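Local coordinates for Card1 endonuclease domain-containing protein (Vibrio cholerae, PDB 1XMX) that is of unknown function but probably binds nucleic acid and carries an endonuclease-like domain of the PDDEXK clan, at residues Y171-R176 and R246-G251; E175-A178 and E183-P186; K211-R216 and A231-G236; W253-V258 and S276-V281. One frame throughout, in Å; residues are numbered along the deposited sequence.

Contact 1 of 4, residues Y171-R176 and R246-G251; sequences YQLGER and RRFANG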
loop_
_atom_site.group_PDB
_atom_site.type_symbol
_atom_site.label_atom_id
_atom_site.label_comp_id
_atom_site.label_asym_id
_atom_site.label_seq_id
_atom_site.Cartn_x
_atom_site.Cartn_y
_atom_site.Cartn_z
ATOM N N TYR A 171 17.730 14.167 -1.449
ATOM C CA TYR A 171 18.062 12.754 -1.325
ATOM C C TYR A 171 19.411 12.510 -0.623
ATOM O O TYR A 171 19.560 11.658 0.297
ATOM C CB TYR A 171 18.053 12.084 -2.710
ATOM C CG TYR A 171 18.687 10.731 -2.677
ATOM C CD1 TYR A 171 17.984 9.628 -2.197
ATOM C CD2 TYR A 171 20.018 10.555 -3.089
ATOM C CE1 TYR A 171 18.567 8.353 -2.159
ATOM C CE2 TYR A 171 20.632 9.278 -3.056
ATOM C CZ TYR A 171 19.898 8.191 -2.576
ATOM O OH TYR A 171 20.492 6.940 -2.533
ATOM N N GLN A 172 20.426 13.239 -1.055
ATOM C CA GLN A 172 21.728 12.981 -0.508
ATOM C C GLN A 172 21.774 13.499 0.956
ATOM O O GLN A 172 22.422 12.922 1.826
ATOM C CB GLN A 172 22.789 13.616 -1.406
ATOM C CG GLN A 172 22.709 13.176 -2.854
ATOM C CD GLN A 172 23.845 13.716 -3.720
ATOM O OE1 GLN A 172 24.378 14.781 -3.455
ATOM N NE2 GLN A 172 24.221 12.956 -4.766
ATOM N N LEU A 173 21.065 14.583 1.241
ATOM C CA LEU A 173 21.006 15.058 2.608
ATOM C C LEU A 173 20.418 13.971 3.521
ATOM O O LEU A 173 20.927 13.697 4.608
ATOM C CB LEU A 173 20.151 16.329 2.692
ATOM C CG LEU A 173 20.802 17.698 2.884
ATOM C CD1 LEU A 173 19.709 18.693 3.126
ATOM C CD2 LEU A 173 21.784 17.710 4.052
ATOM N N GLY A 174 19.332 13.355 3.052
ATOM C CA GLY A 174 18.672 12.290 3.801
ATOM C C GLY A 174 19.573 11.104 4.059
ATOM O O GLY A 174 19.572 10.575 5.157
ATOM N N GLU A 175 20.309 10.672 3.037
ATOM C CA GLU A 175 21.319 9.596 3.166
ATOM C C GLU A 175 22.311 9.904 4.328
ATOM O O GLU A 175 22.678 9.025 5.117
ATOM C CB GLU A 175 22.176 9.477 1.884
ATOM C CG GLU A 175 21.628 8.777 0.611
ATOM C CD GLU A 175 22.779 8.576 -0.476
ATOM O OE1 GLU A 175 23.527 9.539 -0.791
ATOM O OE2 GLU A 175 22.978 7.454 -1.030
ATOM N N ARG A 176 22.779 11.147 4.385
ATOM C CA ARG A 176 23.769 11.519 5.381
ATOM C C ARG A 176 23.177 11.418 6.734
ATOM O O ARG A 176 23.825 10.969 7.655
ATOM C CB ARG A 176 24.239 12.974 5.251
ATOM C CG ARG A 176 24.756 13.443 3.889
ATOM C CD ARG A 176 25.857 12.628 3.392
ATOM N NE ARG A 176 27.029 12.548 4.263
ATOM C CZ ARG A 176 27.478 11.402 4.801
ATOM N NH1 ARG A 176 26.817 10.234 4.602
ATOM N NH2 ARG A 176 28.581 11.423 5.554
ATOM N N ARG A 246 11.650 23.838 4.552
ATOM C CA ARG A 246 11.222 23.857 5.942
ATOM C C ARG A 246 10.581 22.524 6.394
ATOM O O ARG A 246 10.909 22.016 7.444
ATOM C CB ARG A 246 10.266 25.011 6.223
ATOM C CG ARG A 246 9.788 25.014 7.706
ATOM C CD ARG A 246 8.371 25.490 7.990
ATOM N NE ARG A 246 7.210 24.898 7.278
ATOM C CZ ARG A 246 6.555 23.737 7.501
ATOM N NH1 ARG A 246 6.913 22.798 8.425
ATOM N NH2 ARG A 246 5.474 23.511 6.750
ATOM N N ARG A 247 9.678 21.949 5.600
ATOM C CA ARG A 247 9.047 20.660 5.935
ATOM C C ARG A 247 10.069 19.535 6.045
ATOM O O ARG A 247 9.912 18.611 6.848
ATOM C CB ARG A 247 8.042 20.229 4.848
ATOM C CG ARG A 247 6.634 20.754 5.067
ATOM C CD ARG A 247 5.676 20.309 3.928
ATOM N NE ARG A 247 5.385 21.447 3.049
ATOM C CZ ARG A 247 5.543 21.442 1.726
ATOM N NH1 ARG A 247 5.968 20.341 1.120
ATOM N NH2 ARG A 247 5.252 22.532 1.000
ATOM N N PHE A 248 11.090 19.624 5.211
ATOM C CA PHE A 248 12.116 18.616 5.096
ATOM C C PHE A 248 12.843 18.579 6.403
ATOM O O PHE A 248 13.038 17.487 6.952
ATOM C CB PHE A 248 13.075 18.979 3.972
ATOM C CG PHE A 248 14.221 18.007 3.790
ATOM C CD1 PHE A 248 14.066 16.846 3.034
ATOM C CD2 PHE A 248 15.484 18.289 4.324
ATOM C CE1 PHE A 248 15.136 15.949 2.856
ATOM C CE2 PHE A 248 16.549 17.403 4.142
ATOM C CZ PHE A 248 16.374 16.234 3.405
ATOM N N ALA A 249 13.244 19.769 6.896
ATOM C CA ALA A 249 13.974 19.911 8.194
ATOM C C ALA A 249 13.058 19.664 9.360
ATOM O O ALA A 249 13.491 19.346 10.472
ATOM C CB ALA A 249 14.557 21.338 8.329
ATOM N N ASN A 250 11.761 19.821 9.120
ATOM C CA ASN A 250 10.827 19.499 10.159
ATOM C C ASN A 250 10.729 17.982 10.465
ATOM O O ASN A 250 10.327 17.577 11.578
ATOM C CB ASN A 250 9.476 20.136 9.878
ATOM C CG ASN A 250 8.797 20.576 11.139
ATOM O OD1 ASN A 250 9.316 20.347 12.229
ATOM N ND2 ASN A 250 7.636 21.236 11.006
ATOM N N GLY A 251 11.162 17.148 9.532
ATOM C CA GLY A 251 11.116 15.697 9.731
ATOM C C GLY A 251 10.659 14.909 8.515
ATOM O O GLY A 251 10.771 13.687 8.484
#

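Contact 2 of 4, residues E175-A178 and E183-P186; sequences ERWA and ELGP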
loop_
_atom_site.group_PDB
_atom_site.type_symbol
_atom_site.label_atom_id
_atom_site.label_comp_id
_atom_site.label_asym_id
_atom_site.label_seq_id
_atom_site.Cartn_x
_atom_site.Cartn_y
_atom_site.Cartn_z
ATOM N N GLU A 175 20.309 10.672 3.037
ATOM C CA GLU A 175 21.319 9.596 3.166
ATOM C C GLU A 175 22.311 9.904 4.328
ATOM O O GLU A 175 22.678 9.025 5.117
ATOM C CB GLU A 175 22.176 9.477 1.884
ATOM C CG GLU A 175 21.628 8.777 0.611
ATOM C CD GLU A 175 22.779 8.576 -0.476
ATOM O OE1 GLU A 175 23.527 9.539 -0.791
ATOM O OE2 GLU A 175 22.978 7.454 -1.030
ATOM N N ARG A 176 22.779 11.147 4.385
ATOM C CA ARG A 176 23.769 11.519 5.381
ATOM C C ARG A 176 23.177 11.418 6.734
ATOM O O ARG A 176 23.825 10.969 7.655
ATOM C CB ARG A 176 24.239 12.974 5.251
ATOM C CG ARG A 176 24.756 13.443 3.889
ATOM C CD ARG A 176 25.857 12.628 3.392
ATOM N NE ARG A 176 27.029 12.548 4.263
ATOM C CZ ARG A 176 27.478 11.402 4.801
ATOM N NH1 ARG A 176 26.817 10.234 4.602
ATOM N NH2 ARG A 176 28.581 11.423 5.554
ATOM N N TRP A 177 21.974 11.944 6.868
ATOM C CA TRP A 177 21.342 11.980 8.184
ATOM C C TRP A 177 20.974 10.539 8.592
ATOM O O TRP A 177 21.213 10.147 9.718
ATOM C CB TRP A 177 20.138 12.911 8.189
ATOM C CG TRP A 177 20.524 14.419 7.980
ATOM C CD1 TRP A 177 21.797 14.958 7.941
ATOM C CD2 TRP A 177 19.612 15.529 7.789
ATOM N NE1 TRP A 177 21.725 16.330 7.748
ATOM C CE2 TRP A 177 20.402 16.703 7.641
ATOM C CE3 TRP A 177 18.209 15.639 7.721
ATOM C CZ2 TRP A 177 19.838 17.974 7.435
ATOM C CZ3 TRP A 177 17.630 16.927 7.506
ATOM C CH2 TRP A 177 18.455 18.071 7.381
ATOM N N ALA A 178 20.472 9.747 7.639
ATOM C CA ALA A 178 20.031 8.376 7.954
ATOM C C ALA A 178 21.230 7.537 8.380
ATOM O O ALA A 178 21.143 6.683 9.241
ATOM C CB ALA A 178 19.351 7.744 6.736
ATOM N N GLU A 183 24.290 9.668 15.775
ATOM C CA GLU A 183 25.165 10.866 15.964
ATOM C C GLU A 183 24.372 12.173 15.901
ATOM O O GLU A 183 24.649 13.118 16.609
ATOM C CB GLU A 183 26.256 10.892 14.883
ATOM C CG GLU A 183 27.122 12.179 14.863
ATOM C CD GLU A 183 27.961 12.351 13.563
ATOM O OE1 GLU A 183 27.803 11.629 12.547
ATOM O OE2 GLU A 183 28.806 13.261 13.574
ATOM N N LEU A 184 23.348 12.195 15.058
ATOM C CA LEU A 184 22.621 13.411 14.757
ATOM C C LEU A 184 21.348 13.555 15.554
ATOM O O LEU A 184 20.706 14.594 15.505
ATOM C CB LEU A 184 22.314 13.463 13.249
ATOM C CG LEU A 184 23.578 13.647 12.383
ATOM C CD1 LEU A 184 23.246 13.770 10.855
ATOM C CD2 LEU A 184 24.344 14.819 12.800
ATOM N N GLY A 185 20.994 12.514 16.296
ATOM C CA GLY A 185 19.778 12.469 17.103
ATOM C C GLY A 185 19.321 13.810 17.647
ATOM O O GLY A 185 18.447 14.442 17.074
ATOM N N PRO A 186 19.923 14.257 18.768
ATOM C CA PRO A 186 19.625 15.520 19.469
ATOM C C PRO A 186 19.554 16.757 18.573
ATOM O O PRO A 186 18.711 17.619 18.765
ATOM C CB PRO A 186 20.795 15.652 20.451
ATOM C CG PRO A 186 21.150 14.209 20.733
ATOM C CD PRO A 186 20.999 13.496 19.430
#

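Contact 3 of 4, residues K211-R216 and A231-G236; sequences KQQGYR and ASYENG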
loop_
_atom_site.group_PDB
_atom_site.type_symbol
_atom_site.label_atom_id
_atom_site.label_comp_id
_atom_site.label_asym_id
_atom_site.label_seq_id
_atom_site.Cartn_x
_atom_site.Cartn_y
_atom_site.Cartn_z
ATOM N N LYS A 211 22.221 29.804 23.171
ATOM C CA LYS A 211 22.436 28.425 23.501
ATOM C C LYS A 211 22.343 27.539 22.220
ATOM O O LYS A 211 23.283 26.780 21.916
ATOM C CB LYS A 211 21.455 27.994 24.574
ATOM C CG LYS A 211 21.795 26.640 25.164
ATOM C CD LYS A 211 20.978 26.301 26.393
ATOM C CE LYS A 211 20.950 27.439 27.434
ATOM N NZ LYS A 211 20.223 27.049 28.718
ATOM N N GLN A 212 21.247 27.667 21.451
ATOM C CA GLN A 212 21.102 26.911 20.203
ATOM C C GLN A 212 22.272 27.091 19.238
ATOM O O GLN A 212 22.655 26.141 18.508
ATOM C CB GLN A 212 19.780 27.244 19.497
ATOM C CG GLN A 212 18.565 26.626 20.192
ATOM C CD GLN A 212 17.264 27.267 19.763
ATOM O OE1 GLN A 212 17.208 28.446 19.425
ATOM N NE2 GLN A 212 16.217 26.488 19.745
ATOM N N GLN A 213 22.828 28.304 19.209
ATOM C CA GLN A 213 23.964 28.609 18.333
ATOM C C GLN A 213 25.247 27.881 18.738
ATOM O O GLN A 213 26.144 27.698 17.903
ATOM C CB GLN A 213 24.231 30.124 18.293
ATOM C CG GLN A 213 23.061 30.887 17.684
ATOM C CD GLN A 213 23.291 32.382 17.639
ATOM O OE1 GLN A 213 22.430 33.159 18.053
ATOM N NE2 GLN A 213 24.447 32.790 17.150
ATOM N N GLY A 214 25.344 27.452 19.998
ATOM C CA GLY A 214 26.514 26.702 20.436
ATOM C C GLY A 214 26.353 25.172 20.344
ATOM O O GLY A 214 27.275 24.439 20.667
ATOM N N TYR A 215 25.192 24.675 19.928
ATOM C CA TYR A 215 24.982 23.219 19.871
ATOM C C TYR A 215 25.798 22.642 18.707
ATOM O O TYR A 215 25.601 23.012 17.547
ATOM C CB TYR A 215 23.496 22.792 19.689
ATOM C CG TYR A 215 22.549 23.091 20.849
ATOM C CD1 TYR A 215 23.016 23.283 22.165
ATOM C CD2 TYR A 215 21.180 23.162 20.632
ATOM C CE1 TYR A 215 22.136 23.566 23.211
ATOM C CE2 TYR A 215 20.288 23.438 21.684
ATOM C CZ TYR A 215 20.757 23.638 22.960
ATOM O OH TYR A 215 19.825 23.914 23.982
ATOM N N ARG A 216 26.688 21.726 19.062
ATOM C CA ARG A 216 27.520 20.945 18.146
ATOM C C ARG A 216 26.762 20.255 16.976
ATOM O O ARG A 216 26.983 20.581 15.817
ATOM C CB ARG A 216 28.297 19.929 18.994
ATOM C CG ARG A 216 29.358 19.124 18.289
ATOM C CD ARG A 216 29.984 18.046 19.207
ATOM N NE ARG A 216 29.001 17.297 20.008
ATOM C CZ ARG A 216 28.456 16.123 19.660
ATOM N NH1 ARG A 216 28.776 15.540 18.501
ATOM N NH2 ARG A 216 27.577 15.521 20.472
ATOM N N ALA A 231 19.009 26.280 2.719
ATOM C CA ALA A 231 18.880 27.338 3.743
ATOM C C ALA A 231 20.117 28.199 3.772
ATOM O O ALA A 231 21.188 27.795 3.330
ATOM C CB ALA A 231 18.652 26.768 5.143
ATOM N N SER A 232 19.963 29.418 4.294
ATOM C CA SER A 232 21.104 30.200 4.626
ATOM C C SER A 232 21.118 30.289 6.170
ATOM O O SER A 232 20.073 30.144 6.846
ATOM C CB SER A 232 21.048 31.569 3.913
ATOM O OG SER A 232 19.918 32.326 4.368
ATOM N N TYR A 233 22.320 30.425 6.732
ATOM C CA TYR A 233 22.465 30.516 8.171
ATOM C C TYR A 233 23.550 31.583 8.414
ATOM O O TYR A 233 24.704 31.375 8.045
ATOM C CB TYR A 233 22.824 29.167 8.810
ATOM C CG TYR A 233 23.085 29.315 10.305
ATOM C CD1 TYR A 233 22.088 29.834 11.177
ATOM C CD2 TYR A 233 24.325 28.968 10.851
ATOM C CE1 TYR A 233 22.349 30.017 12.561
ATOM C CE2 TYR A 233 24.584 29.124 12.216
ATOM C CZ TYR A 233 23.591 29.644 13.064
ATOM O OH TYR A 233 23.893 29.799 14.403
ATOM N N GLU A 234 23.158 32.717 8.987
ATOM C CA GLU A 234 24.005 33.915 9.056
ATOM C C GLU A 234 23.603 34.706 10.275
ATOM O O GLU A 234 22.433 35.083 10.396
ATOM C CB GLU A 234 23.738 34.830 7.857
ATOM C CG GLU A 234 23.973 34.189 6.497
ATOM C CD GLU A 234 25.454 34.145 6.169
ATOM O OE1 GLU A 234 26.246 34.789 6.912
ATOM O OE2 GLU A 234 25.825 33.478 5.177
ATOM N N ASN A 235 24.581 34.994 11.137
ATOM C CA ASN A 235 24.363 35.833 12.322
ATOM C C ASN A 235 23.283 35.273 13.246
ATOM O O ASN A 235 22.454 36.056 13.712
ATOM C CB ASN A 235 23.965 37.269 11.906
ATOM C CG ASN A 235 25.090 37.990 11.160
ATOM O OD1 ASN A 235 26.263 37.870 11.531
ATOM N ND2 ASN A 235 24.742 38.705 10.091
ATOM N N GLY A 236 23.260 33.938 13.421
ATOM C CA GLY A 236 22.242 33.226 14.218
ATOM C C GLY A 236 20.832 33.151 13.616
ATOM O O GLY A 236 19.895 32.683 14.265
HETATM O O HOH W 1 26.204 28.924 15.044
#

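Contact 4 of 4, residues W253-V258 and S276-V281; sequences WLETLV and SLNVQV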
loop_
_atom_site.group_PDB
_atom_site.type_symbol
_atom_site.label_atom_id
_atom_site.label_comp_id
_atom_site.label_asym_id
_atom_site.label_seq_id
_atom_site.Cartn_x
_atom_site.Cartn_y
_atom_site.Cartn_z
ATOM N N TRP A 253 12.153 14.735 5.881
ATOM C CA TRP A 253 13.341 14.183 5.234
ATOM C C TRP A 253 13.357 12.630 5.157
ATOM O O TRP A 253 13.880 12.045 4.205
ATOM C CB TRP A 253 14.626 14.690 5.916
ATOM C CG TRP A 253 14.854 14.156 7.275
ATOM C CD1 TRP A 253 14.447 14.720 8.434
ATOM C CD2 TRP A 253 15.542 12.933 7.640
ATOM N NE1 TRP A 253 14.831 13.948 9.493
ATOM C CE2 TRP A 253 15.496 12.844 9.042
ATOM C CE3 TRP A 253 16.208 11.932 6.917
ATOM C CZ2 TRP A 253 16.096 11.818 9.741
ATOM C CZ3 TRP A 253 16.783 10.882 7.615
ATOM C CH2 TRP A 253 16.732 10.832 9.003
ATOM N N LEU A 254 12.827 11.968 6.181
ATOM C CA LEU A 254 12.976 10.520 6.308
ATOM C C LEU A 254 12.003 9.813 5.379
ATOM O O LEU A 254 12.324 8.788 4.790
ATOM C CB LEU A 254 12.726 10.091 7.747
ATOM C CG LEU A 254 12.791 8.577 7.937
ATOM C CD1 LEU A 254 14.170 7.946 7.579
ATOM C CD2 LEU A 254 12.426 8.267 9.376
ATOM N N GLU A 255 10.809 10.355 5.236
ATOM C CA GLU A 255 9.811 9.741 4.325
ATOM C C GLU A 255 10.206 10.047 2.863
ATOM O O GLU A 255 9.946 9.267 1.977
ATOM C CB GLU A 255 8.399 10.228 4.634
ATOM C CG GLU A 255 8.259 11.778 4.611
ATOM C CD GLU A 255 6.897 12.260 5.084
ATOM O OE1 GLU A 255 6.158 11.506 5.754
ATOM O OE2 GLU A 255 6.540 13.407 4.822
ATOM N N THR A 256 10.737 11.232 2.621
ATOM C CA THR A 256 11.275 11.589 1.324
ATOM C C THR A 256 12.406 10.666 0.875
ATOM O O THR A 256 12.437 10.264 -0.286
ATOM C CB THR A 256 11.829 13.035 1.368
ATOM O OG1 THR A 256 10.764 13.931 1.698
ATOM C CG2 THR A 256 12.354 13.435 -0.004
ATOM N N LEU A 257 13.349 10.383 1.786
ATOM C CA LEU A 257 14.440 9.421 1.593
ATOM C C LEU A 257 13.885 7.995 1.328
ATOM O O LEU A 257 14.322 7.292 0.402
ATOM C CB LEU A 257 15.356 9.398 2.831
ATOM C CG LEU A 257 16.402 8.266 2.822
ATOM C CD1 LEU A 257 17.500 8.455 1.776
ATOM C CD2 LEU A 257 16.963 8.120 4.230
ATOM N N VAL A 258 12.915 7.571 2.137
ATOM C CA VAL A 258 12.350 6.258 1.933
ATOM C C VAL A 258 11.638 6.190 0.573
ATOM O O VAL A 258 11.791 5.223 -0.163
ATOM C CB VAL A 258 11.359 5.850 3.019
ATOM C CG1 VAL A 258 10.645 4.510 2.586
ATOM C CG2 VAL A 258 12.087 5.744 4.398
ATOM N N SER A 276 3.978 5.834 -3.752
ATOM C CA SER A 276 3.504 7.183 -3.534
ATOM C C SER A 276 4.010 7.738 -2.223
ATOM O O SER A 276 4.320 6.978 -1.329
ATOM C CB SER A 276 1.985 7.186 -3.537
ATOM O OG SER A 276 1.552 8.385 -4.149
ATOM N N LEU A 277 4.034 9.065 -2.110
ATOM C CA LEU A 277 4.498 9.805 -0.951
ATOM C C LEU A 277 3.336 10.531 -0.318
ATOM O O LEU A 277 2.631 11.261 -0.974
ATOM C CB LEU A 277 5.594 10.827 -1.375
ATOM C CG LEU A 277 6.331 11.648 -0.304
ATOM C CD1 LEU A 277 6.957 10.735 0.822
ATOM C CD2 LEU A 277 7.431 12.553 -0.924
ATOM N N ASN A 278 3.113 10.290 0.960
ATOM C CA ASN A 278 2.114 11.010 1.746
ATOM C C ASN A 278 0.700 10.961 1.160
ATOM O O ASN A 278 0.065 12.003 0.959
ATOM C CB ASN A 278 2.554 12.459 2.007
ATOM C CG ASN A 278 3.624 12.546 3.094
ATOM O OD1 ASN A 278 3.448 11.988 4.183
ATOM N ND2 ASN A 278 4.730 13.248 2.813
ATOM N N VAL A 279 0.219 9.750 0.899
ATOM C CA VAL A 279 -1.115 9.565 0.392
ATOM C C VAL A 279 -2.114 9.983 1.481
ATOM O O VAL A 279 -2.019 9.511 2.621
ATOM C CB VAL A 279 -1.325 8.085 0.017
ATOM C CG1 VAL A 279 -2.649 7.926 -0.702
ATOM C CG2 VAL A 279 -0.170 7.595 -0.874
ATOM N N GLN A 280 -3.019 10.910 1.156
ATOM C CA GLN A 280 -4.180 11.196 2.024
ATOM C C GLN A 280 -5.319 10.192 1.760
ATOM O O GLN A 280 -5.713 10.026 0.639
ATOM C CB GLN A 280 -4.683 12.620 1.805
ATOM C CG GLN A 280 -3.569 13.667 1.803
ATOM C CD GLN A 280 -2.865 13.725 3.154
ATOM O OE1 GLN A 280 -1.630 13.610 3.260
ATOM N NE2 GLN A 280 -3.649 13.876 4.198
ATOM N N VAL A 281 -5.858 9.560 2.808
ATOM C CA VAL A 281 -6.827 8.468 2.667
ATOM C C VAL A 281 -8.077 8.872 3.444
ATOM O O VAL A 281 -7.991 9.246 4.629
ATOM C CB VAL A 281 -6.332 7.134 3.303
ATOM C CG1 VAL A 281 -7.345 5.964 3.047
ATOM C CG2 VAL A 281 -4.942 6.786 2.864
#

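Contact 1 of 4, residues Y171-R176 and R246-G251
F248 lays one corner of its ring against L173, and this single overlap makes most of the contact between helix 164-179 and helix 243-266, the latter belonging to the endonuclease-like domain. The ring reaches across because its CG lies anti to the backbone N (chi1 178°), which puts the phenyl group toward L173. Two ring atoms do the touching. F248 CE2 meets L173 CD1 at 3.6 Å, and F248 CZ comes to 3.8 Å from L173 CB, so the leucine is touched at CB as well as at one methyl. The two side chains cross obliquely, the methyl sitting neither squarely over the ring nor in its plane. G174 follows, and its backbone N lies near the plane of the phenyl edge, 4.1 Å from F248 CZ. The backbones come closest here, with the CA atoms of G174 and F248 9.2 Å apart. Beyond this pair, L173 also packs on D224 and L225 of helix 216-227, while F248 meets the ring of W177. The side chains here interact through carbon alone, which implies that dispersion and exclusion of water, rather than directed polar bonds, join the two helices at these buried residues.

Contact 2 of 4, residues E175-A178 and E183-P186
L184 meets W177 at about a right angle, its methyl pressed into the angle between the indole and the helix that bears it. This is packing across the tight turn between two consecutive helices: helix 164-179 gives way almost at once to helix 181-201, the first helix of what looks, from the order of helices and strands that follows, like a winged-helix unit. In W177, CG lies beside the backbone N and anti to the carbonyl carbon (chi1 -66°), with the CD1 side of the indole next to the leucine. L184 points across the junction: its chi1 of -68° carries CG toward W177, and chi2 near 180° brings CD1 forward. This methyl lies 3.5 Å from W177 CD1, approaching the indole obliquely, and only 3.7 Å from W177 CA, so it touches ring and backbone together. The other parts of the indole are held elsewhere. W177 NE1 donates its hydrogen bond to D224 on helix 216-227, which would restrain the rotation of the ring, and W253 packs against it edge-to-face. Past L184, the chain kinks at P186, whose ring nitrogen has no hydrogen to give to the preceding turn. At the near side of the junction the carbonyl R176 O stands 4.3 Å from L184 CD1 and accepts a hydrogen bond from N180 ND2.

Contact 3 of 4, residues K211-R216 and A231-G236
Q213 and Y233 meet where the short helix 210-213 faces the outer strand of a three-stranded antiparallel sheet, in a topology consistent with a winged helix whose hairpin, 231-234 with 237-240, would be the wing. Along the first segment, K211 contributes its carbonyl: K211 O accepts a bond from G214 N at 2.9 Å and lies over the rim of one face of the Y215 ring. Q212 folds back on the chain before it, its OE1 accepting a hydrogen bond from S209 N. Q213 carries the contact. Its side chain is extended beyond CG, passing the phenol end of Y233 on the way to the hairpin turn. Q213 CG lies 3.6 Å from Y233 OH, and Q213 CD is 3.7 Å from G236 CA; the flat amide stands almost perpendicular to the tyrosine ring, their planes 87° apart. G236 offers only its backbone, which lets the amide settle against it. G214 then leads to Y215, the N-cap of helix 216-227. From the strand, Y233 projects toward the 211-216 segment with CG anti to its own N (chi1 175°), and also rests on L222 and V226 of helix 216-227. A water bridges the pair: lying in the plane of the ring at its edge, it accepts from Y233 OH at 2.6 Å and donates to Q213 O at 3.1 Å.

Contact 4 of 4, residues W253-V258 and S276-V281
E255 meets L277 along its stem and N278 at its carboxylate, reaching from helix 243-266 to the corner that the chain turns at these two residues. Its CG sits between the backbone N and the carbonyl carbon (chi1 55°), a sterically demanding choice, and the chain is extended from there, so that the carboxylate is carried clear of the helix. L277 passes across this stem at about a right angle. With its CG anti to the backbone N (chi1 -175°), the leucine brings CD1 against the helix backbone, 3.5 Å from E255 O and 4.1 Å from E255 CB. The same methyl comes to 4.2 Å from T256 N, while the T256 hydroxyl is engaged within its helix, bonded to E252 O. N278 brings its amide end to the carboxylate of E255, close enough that a hydrogen bond is possible once the amide, probably turned over in the model, is set right. Carboxylate and amide are steeply inclined, their planes 67° apart. N278 and V279 both face L294 in a G1 beta bulge. E252 and D295 also bring carboxylates close to that of E255. Such a gathering of acids beside an amide, in a domain of the PDDEXK clan, is consistent with a site that might accept a metal ion, although a catalytic role for them is not established.

Contacts 1, 2 and 4 form one continuous packed region, whereas contact 3 stands apart. Contacts 1 and 2 share helix 164-179, with centres about 10 Å apart, and join where F248 CE2 touches W177 CZ3 at 3.6 Å. Contact 4 lies further along helix 243-266, its centre about 12 Å from that of contact 1; it meets contact 2 where A178 CB lies 3.5 Å from L257 CD2. Helix 164-179 thus packs on helix 243-266 as well as on helices 181-201 and 216-227. Contact 3, about 28 Å from contact 4 between centres, belongs to the far end of the winged-helix-like unit. A formate bound about 3 Å from the T256 side chain may mark a pocket at contact 4, although it probably comes from the crystallisation liquor.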